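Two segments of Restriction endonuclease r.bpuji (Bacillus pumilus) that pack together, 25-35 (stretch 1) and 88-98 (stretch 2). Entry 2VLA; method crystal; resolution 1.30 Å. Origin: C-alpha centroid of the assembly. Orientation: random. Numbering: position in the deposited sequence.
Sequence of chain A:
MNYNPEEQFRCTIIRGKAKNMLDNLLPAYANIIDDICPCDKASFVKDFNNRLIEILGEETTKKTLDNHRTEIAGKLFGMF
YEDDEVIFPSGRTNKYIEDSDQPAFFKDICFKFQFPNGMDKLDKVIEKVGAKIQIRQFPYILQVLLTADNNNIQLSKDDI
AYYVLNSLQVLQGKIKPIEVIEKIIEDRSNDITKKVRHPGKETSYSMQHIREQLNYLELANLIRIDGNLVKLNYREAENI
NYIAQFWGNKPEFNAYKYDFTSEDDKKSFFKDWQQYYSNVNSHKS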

ATOM      1  N   LEU A  25      -9.659 -11.910  10.755  1.00 13.75           N
ATOM      2  CA  LEU A  25     -10.104 -11.650   9.396  1.00 12.98           C
ATOM      3  C   LEU A  25      -9.162 -12.207   8.314  1.00 12.49           C
ATOM      4  O   LEU A  25      -9.627 -12.671   7.297  1.00 13.45           O
ATOM      5  N   LEU A  26      -7.864 -12.151   8.536  1.00 11.66           N
ATOM      6  CA  LEU A  26      -6.950 -12.617   7.491  1.00 11.66           C
ATOM      7  C   LEU A  26      -7.096 -14.130   7.250  1.00 13.01           C
ATOM      8  O   LEU A  26      -7.263 -14.565   6.122  1.00 12.97           O
ATOM      9  N   PRO A  27      -7.130 -14.931   8.327  1.00 12.13           N
ATOM     10  CA  PRO A  27      -7.445 -16.335   8.094  1.00 13.87           C
ATOM     11  C   PRO A  27      -8.818 -16.555   7.470  1.00 12.76           C
ATOM     12  O   PRO A  27      -8.984 -17.465   6.669  1.00 15.27           O
ATOM     13  N   ALA A  28      -9.818 -15.768   7.872  1.00 14.61           N
ATOM     14  CA  ALA A  28     -11.132 -15.913   7.287  1.00 14.10           C
ATOM     15  C   ALA A  28     -11.128 -15.624   5.788  1.00 13.78           C
ATOM     16  O   ALA A  28     -11.623 -16.437   4.996  1.00 15.14           O
ATOM     17  N   TYR A  29     -10.551 -14.493   5.385  1.00 13.03           N
ATOM     18  CA  TYR A  29     -10.492 -14.157   3.970  1.00 13.10           C
ATOM     19  C   TYR A  29      -9.830 -15.337   3.217  1.00 12.09           C
ATOM     20  O   TYR A  29     -10.305 -15.772   2.176  1.00 13.55           O
ATOM     21  N   ALA A  30      -8.696 -15.804   3.728  1.00 11.87           N
ATOM     22  CA  ALA A  30      -7.901 -16.795   3.019  1.00 13.16           C
ATOM     23  C   ALA A  30      -8.642 -18.124   2.916  1.00 13.28           C
ATOM     24  O   ALA A  30      -8.628 -18.775   1.871  1.00 16.21           O
ATOM     25  N   ASN A  31      -9.255 -18.542   4.009  1.00 14.01           N
ATOM     26  CA  ASN A  31      -9.929 -19.838   4.049  1.00 14.23           C
ATOM     27  C   ASN A  31     -11.190 -19.823   3.237  1.00 15.66           C
ATOM     28  O   ASN A  31     -11.517 -20.801   2.579  1.00 17.30           O
ATOM     29  N   ILE A  32     -11.914 -18.708   3.283  1.00 15.17           N
ATOM     30  CA  ILE A  32     -13.091 -18.562   2.445  1.00 15.65           C
ATOM     31  C   ILE A  32     -12.687 -18.698   0.972  1.00 15.28           C
ATOM     32  O   ILE A  32     -13.274 -19.477   0.220  1.00 17.68           O
ATOM     33  N   ILE A  33     -11.692 -17.936   0.564  1.00 15.17           N
ATOM     34  CA  ILE A  33     -11.250 -17.955  -0.826  1.00 15.90           C
ATOM     35  C   ILE A  33     -10.736 -19.342  -1.244  1.00 16.83           C
ATOM     36  O   ILE A  33     -11.125 -19.872  -2.284  1.00 20.08           O
ATOM     37  N   ASP A  34      -9.913 -19.947  -0.403  1.00 16.86           N
ATOM     38  CA  ASP A  34      -9.342 -21.252  -0.718  1.00 17.99           C
ATOM     39  C   ASP A  34     -10.453 -22.315  -0.863  1.00 20.91           C
ATOM     40  O   ASP A  34     -10.385 -23.193  -1.730  1.00 22.40           O
ATOM     41  N   ASP A  35     -11.479 -22.216  -0.012  1.00 19.32           N
ATOM     42  CA  ASP A  35     -12.568 -23.189  -0.006  1.00 22.55           C
ATOM     43  C   ASP A  35     -13.460 -23.068  -1.238  1.00 21.49           C
ATOM     44  O   ASP A  35     -13.819 -24.083  -1.858  1.00 24.40           O
ATOM     45  N   PHE A  88     -10.067 -17.242  -8.815  1.00 20.02           N
ATOM     46  CA  PHE A  88      -9.048 -18.134  -8.259  1.00 18.76           C
ATOM     47  C   PHE A  88      -8.400 -17.508  -7.033  1.00 18.04           C
ATOM     48  O   PHE A  88      -8.268 -16.290  -6.960  1.00 16.70           O
ATOM     49  N   PRO A  89      -7.897 -18.344  -6.114  1.00 17.12           N
ATOM     50  CA  PRO A  89      -7.013 -17.826  -5.068  1.00 17.22           C
ATOM     51  C   PRO A  89      -5.714 -17.325  -5.660  1.00 16.06           C
ATOM     52  O   PRO A  89      -5.206 -17.923  -6.588  1.00 17.47           O
ATOM     53  N   SER A  90      -5.182 -16.231  -5.144  1.00 14.25           N
ATOM     54  CA  SER A  90      -3.914 -15.696  -5.670  1.00 15.10           C
ATOM     55  C   SER A  90      -2.718 -16.445  -5.119  1.00 15.37           C
ATOM     56  O   SER A  90      -2.830 -17.199  -4.152  1.00 14.96           O
ATOM     57  N   GLY A  91      -1.558 -16.199  -5.717  1.00 15.42           N
ATOM     58  CA  GLY A  91      -0.291 -16.712  -5.187  1.00 13.59           C
ATOM     59  C   GLY A  91      -0.068 -16.296  -3.729  1.00 12.79           C
ATOM     60  O   GLY A  91       0.450 -17.074  -2.926  1.00 14.09           O
ATOM     61  N   ARG A  92      -0.402 -15.054  -3.397  1.00 13.02           N
ATOM     62  CA  ARG A  92      -0.175 -14.574  -2.047  1.00 11.98           C
ATOM     63  C   ARG A  92      -1.040 -15.333  -1.054  1.00 11.32           C
ATOM     64  O   ARG A  92      -0.567 -15.740   0.026  1.00 13.01           O
ATOM     65  N   THR A  93      -2.283 -15.584  -1.436  1.00 11.72           N
ATOM     66  CA  THR A  93      -3.176 -16.381  -0.600  1.00 11.65           C
ATOM     67  C   THR A  93      -2.655 -17.806  -0.468  1.00 13.65           C
ATOM     68  O   THR A  93      -2.604 -18.353   0.642  1.00 13.34           O
ATOM     69  N   ASN A  94      -2.266 -18.405  -1.602  1.00 14.38           N
ATOM     70  CA  ASN A  94      -1.771 -19.775  -1.610  1.00 14.14           C
ATOM     71  C   ASN A  94      -0.572 -19.938  -0.646  1.00 13.68           C
ATOM     72  O   ASN A  94      -0.470 -20.931   0.065  1.00 16.31           O
ATOM     73  N   LYS A  95       0.333 -18.972  -0.647  1.00 13.87           N
ATOM     74  CA  LYS A  95       1.508 -19.049   0.207  1.00 14.05           C
ATOM     75  C   LYS A  95       1.118 -18.981   1.692  1.00 13.78           C
ATOM     76  O   LYS A  95       1.608 -19.744   2.508  1.00 14.27           O
ATOM     77  N   TYR A  96       0.227 -18.060   2.024  1.00 12.22           N
ATOM     78  CA  TYR A  96      -0.219 -17.876   3.403  1.00 12.10           C
ATOM     79  C   TYR A  96      -0.966 -19.112   3.911  1.00 12.90           C
ATOM     80  O   TYR A  96      -0.808 -19.511   5.068  1.00 14.36           O
ATOM     81  N   ILE A  97      -1.744 -19.730   3.030  1.00 13.46           N
ATOM     82  CA  ILE A  97      -2.448 -20.973   3.351  1.00 13.51           C
ATOM     83  C   ILE A  97      -1.421 -22.088   3.718  1.00 14.13           C
ATOM     84  O   ILE A  97      -1.682 -22.913   4.593  1.00 14.25           O
ATOM     85  N   GLU A  98      -0.249 -22.073   3.079  1.00 13.09           N
ATOM     86  CA  GLU A  98       0.800 -23.054   3.395  1.00 13.09           C
ATOM     87  C   GLU A  98       1.633 -22.682   4.630  1.00 14.34           C
ATOM     88  O   GLU A  98       2.070 -23.563   5.368  1.00 14.03           O
TER

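The helix of residues 25-35 crosses the helix of residues 91-98 steeply, at 109° between their N-to-C directions, and the axes approach to 9.9 Å. No direct hydrogen bond links the two stretches; the contact is made largely by apolar side chains, with a water at its margin.

Ala 30 lies at the centre, its CA 6.0 Å from the CA of Thr 93. Its CB points toward the second helix, and being a lone methyl it takes up little room where the backbones come near. Around it gather Tyr 96, with CD2 3.7 Å from Ala 30 CB, and Ile 97, with CD1 3.9 Å from the same methyl.

Tyr 96 covers the most area in the contact. Chi1 t (175°) carries the ring toward the earlier residues of the first helix, and chi2 (68°) sets the tilt of its plane. Leu 26 meets one face: its CB points sideways, but chi1 t and chi2 p bring the end of the side chain nearer, so that CD2 sits 4.1 Å from the centroid of the Tyr 96 ring, a CH-pi contact. Ala 30 CB and Pro 27 CA lie at the ring edge instead. At the tip, Tyr 96 OH comes within 3.4 Å of Pro 27 CG, a carbon that offers it no polar partner. Proline is tolerated here although its nitrogen cannot donate to the preceding turn, and the helix kinks at this point.

Ile 97 adopts m for both chi1 and chi2 (-74° and -72°). This sends CD1 across to the first helix, 3.6 Å from Asn 31 OD1 and 4.0 Å from Asp 34 CB. Asn 31 starts with its CB pointing away, yet with chi1 m its amide end returns toward the contact.

One turn beyond Ala 30, Ile 33 points toward Pro 89, with chi1 m and chi2 t. Its CG2 lies 3.8 Å from Pro 89 CB, an apolar contact between a branched aliphatic side chain and the proline ring, which is puckered C-gamma exo. Thr 93, also m at chi1, presents CG2 to the first helix, 4.3 Å from Ala 30 CB, while its OG1 is hydrogen-bonded elsewhere in the structure. Ser 90, with chi1 p, caps the second helix: its OG accepts from Thr 93 N at 3.2 Å.

At the margin, Asp 34 takes chi1 t, and water 1 donates to Asp 34 OD1 at 2.8 Å and to Asn 94 OD1 at 2.4 Å, bridging two side chains that do not bond directly.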

ATOM      1  CB  LEU A  25     -10.317 -10.150   9.190  1.00 12.51           C
ATOM      2  CG  LEU A  25     -11.618  -9.580   9.688  1.00 15.06           C
ATOM      3  CD1 LEU A  25     -11.566  -8.083   9.637  1.00 13.59           C
ATOM      4  CD2 LEU A  25     -12.794 -10.134   8.861  1.00 18.46           C
ATOM      5  CB  LEU A  26      -5.480 -12.225   7.765  1.00 11.80           C
ATOM      6  CG  LEU A  26      -4.506 -12.479   6.608  1.00 12.57           C
ATOM      7  CD1 LEU A  26      -4.943 -11.681   5.390  1.00 20.10           C
ATOM      8  CD2 LEU A  26      -3.083 -12.136   7.025  1.00 16.19           C
ATOM      9  CB  PRO A  27      -7.393 -16.933   9.497  1.00 14.74           C
ATOM     10  CG  PRO A  27      -6.494 -16.064  10.240  1.00 15.13           C
ATOM     11  CD  PRO A  27      -6.732 -14.690   9.718  1.00 13.32           C
ATOM     12  CB  ALA A  28     -12.153 -15.028   8.016  1.00 16.77           C
ATOM     13  CB  TYR A  29      -9.655 -12.913   3.728  1.00 12.34           C
ATOM     14  CG  TYR A  29     -10.184 -11.582   4.225  1.00 12.36           C
ATOM     15  CD1 TYR A  29     -11.547 -11.285   4.274  1.00 12.56           C
ATOM     16  CD2 TYR A  29      -9.294 -10.581   4.556  1.00 12.32           C
ATOM     17  CE1 TYR A  29     -11.987 -10.019   4.715  1.00 12.73           C
ATOM     18  CE2 TYR A  29      -9.706  -9.345   4.955  1.00 10.86           C
ATOM     19  CZ  TYR A  29     -11.040  -9.045   5.023  1.00 11.18           C
ATOM     20  OH  TYR A  29     -11.387  -7.781   5.450  1.00 12.64           O
ATOM     21  CB  ALA A  30      -6.572 -16.985   3.712  1.00 13.62           C
ATOM     22  CB  ASN A  31     -10.201 -20.269   5.487  1.00 15.52           C
ATOM     23  CG  ASN A  31      -8.973 -20.864   6.146  1.00 16.15           C
ATOM     24  OD1 ASN A  31      -8.190 -21.572   5.497  1.00 21.56           O
ATOM     25  ND2 ASN A  31      -8.780 -20.571   7.405  1.00 17.60           N
ATOM     26  CB  ILE A  32     -13.788 -17.222   2.671  1.00 16.72           C
ATOM     27  CG1 ILE A  32     -14.408 -17.189   4.078  1.00 18.49           C
ATOM     28  CG2 ILE A  32     -14.852 -16.991   1.571  1.00 17.99           C
ATOM     29  CD1 ILE A  32     -14.892 -15.801   4.533  1.00 19.75           C
ATOM     30  CB  ILE A  33     -10.184 -16.879  -1.066  1.00 14.84           C
ATOM     31  CG1 ILE A  33     -10.827 -15.495  -0.992  1.00 15.22           C
ATOM     32  CG2 ILE A  33      -9.506 -17.067  -2.420  1.00 16.83           C
ATOM     33  CD1 ILE A  33      -9.824 -14.359  -0.824  1.00 14.82           C
ATOM     34  CB  ASP A  34      -8.365 -21.652   0.379  1.00 18.96           C
ATOM     35  CG  ASP A  34      -7.673 -22.930   0.097  1.00 20.45           C
ATOM     36  OD1 ASP A  34      -7.056 -23.043  -0.978  1.00 25.05           O
ATOM     37  OD2 ASP A  34      -7.689 -23.802   0.977  1.00 21.97           O
ATOM     38  CB  ASP A  35     -13.425 -23.011   1.232  1.00 21.16           C
ATOM     39  CG  ASP A  35     -12.772 -23.561   2.485  1.00 27.91           C
ATOM     40  OD1 ASP A  35     -11.722 -24.247   2.374  1.00 30.37           O
ATOM     41  OD2 ASP A  35     -13.325 -23.320   3.588  1.00 27.23           O
ATOM     42  CB  PHE A  88      -7.944 -18.374  -9.298  1.00 21.22           C
ATOM     43  CG  PHE A  88      -8.407 -19.121 -10.527  1.00 23.98           C
ATOM     44  CD1 PHE A  88      -8.403 -20.504 -10.552  1.00 29.29           C
ATOM     45  CD2 PHE A  88      -8.837 -18.442 -11.637  1.00 28.67           C
ATOM     46  CE1 PHE A  88      -8.835 -21.195 -11.679  1.00 28.86           C
ATOM     47  CE2 PHE A  88      -9.257 -19.128 -12.779  1.00 32.04           C
ATOM     48  CZ  PHE A  88      -9.255 -20.498 -12.791  1.00 33.16           C
ATOM     49  CB  PRO A  89      -6.752 -19.048  -4.179  1.00 18.91           C
ATOM     50  CG  PRO A  89      -7.747 -20.088  -4.618  1.00 22.52           C
ATOM     51  CD  PRO A  89      -8.057 -19.804  -6.030  1.00 19.82           C
ATOM     52  CB  SER A  90      -3.767 -14.235  -5.318  1.00 13.80           C
ATOM     53  OG  SER A  90      -3.609 -14.091  -3.918  1.00 13.04           O
ATOM     54  CB  ARG A  92      -0.458 -13.077  -1.946  1.00 11.20           C
ATOM     55  CG  ARG A  92      -0.057 -12.492  -0.612  1.00 12.50           C
ATOM     56  CD  ARG A  92      -0.268 -10.994  -0.534  1.00 12.04           C
ATOM     57  NE  ARG A  92       0.694 -10.278  -1.375  1.00 13.01           N
ATOM     58  CZ  ARG A  92       0.372  -9.360  -2.288  1.00 13.26           C
ATOM     59  NH1 ARG A  92      -0.898  -9.049  -2.508  1.00 16.45           N
ATOM     60  NH2 ARG A  92       1.318  -8.760  -2.984  1.00 18.24           N
ATOM     61  CB  THR A  93      -4.591 -16.397  -1.167  1.00 12.97           C
ATOM     62  OG1 THR A  93      -5.138 -15.095  -1.065  1.00 12.78           O
ATOM     63  CG2 THR A  93      -5.511 -17.395  -0.392  1.00 14.37           C
ATOM     64  CB  ASN A  94      -1.369 -20.197  -3.031  1.00 16.18           C
ATOM     65  CG  ASN A  94      -2.581 -20.405  -3.961  1.00 17.33           C
ATOM     66  OD1 ASN A  94      -3.703 -20.636  -3.494  1.00 21.20           O
ATOM     67  ND2 ASN A  94      -2.346 -20.338  -5.273  1.00 22.43           N
ATOM     68  CB  LYS A  95       2.500 -17.937  -0.142  1.00 14.30           C
ATOM     69  CG  LYS A  95       3.718 -17.878   0.754  1.00 15.04           C
ATOM     70  CD  LYS A  95       4.796 -16.944   0.153  1.00 16.40           C
ATOM     71  CE  LYS A  95       5.989 -16.808   1.091  1.00 21.80           C
ATOM     72  NZ  LYS A  95       5.621 -16.233   2.417  1.00 21.94           N
ATOM     73  CB  TYR A  96      -1.087 -16.616   3.475  1.00 12.20           C
ATOM     74  CG  TYR A  96      -1.726 -16.356   4.817  1.00 11.99           C
ATOM     75  CD1 TYR A  96      -0.960 -16.011   5.934  1.00 13.02           C
ATOM     76  CD2 TYR A  96      -3.104 -16.426   4.969  1.00 14.09           C
ATOM     77  CE1 TYR A  96      -1.573 -15.754   7.163  1.00 14.55           C
ATOM     78  CE2 TYR A  96      -3.718 -16.175   6.195  1.00 14.45           C
ATOM     79  CZ  TYR A  96      -2.957 -15.853   7.276  1.00 13.21           C
ATOM     80  OH  TYR A  96      -3.598 -15.608   8.472  1.00 17.11           O
ATOM     81  CB  ILE A  97      -3.345 -21.425   2.144  1.00 14.56           C
ATOM     82  CG1 ILE A  97      -4.605 -20.537   2.027  1.00 15.49           C
ATOM     83  CG2 ILE A  97      -3.711 -22.915   2.248  1.00 18.87           C
ATOM     84  CD1 ILE A  97      -5.606 -20.759   3.075  1.00 18.73           C
ATOM     85  CB  GLU A  98       1.759 -23.273   2.190  1.00 15.76           C
ATOM     86  CG  GLU A  98       1.135 -23.955   0.972  1.00 14.69           C
ATOM     87  CD  GLU A  98       1.033 -25.501   1.075  1.00 18.40           C
ATOM     88  OE1 GLU A  98       1.011 -26.068   2.197  1.00 14.94           O
ATOM     89  OE2 GLU A  98       0.956 -26.143   0.014  1.00 20.25           O
TER
HETATM   90  O   HOH W   1      -4.596 -21.894  -1.626  1.00 38.17           O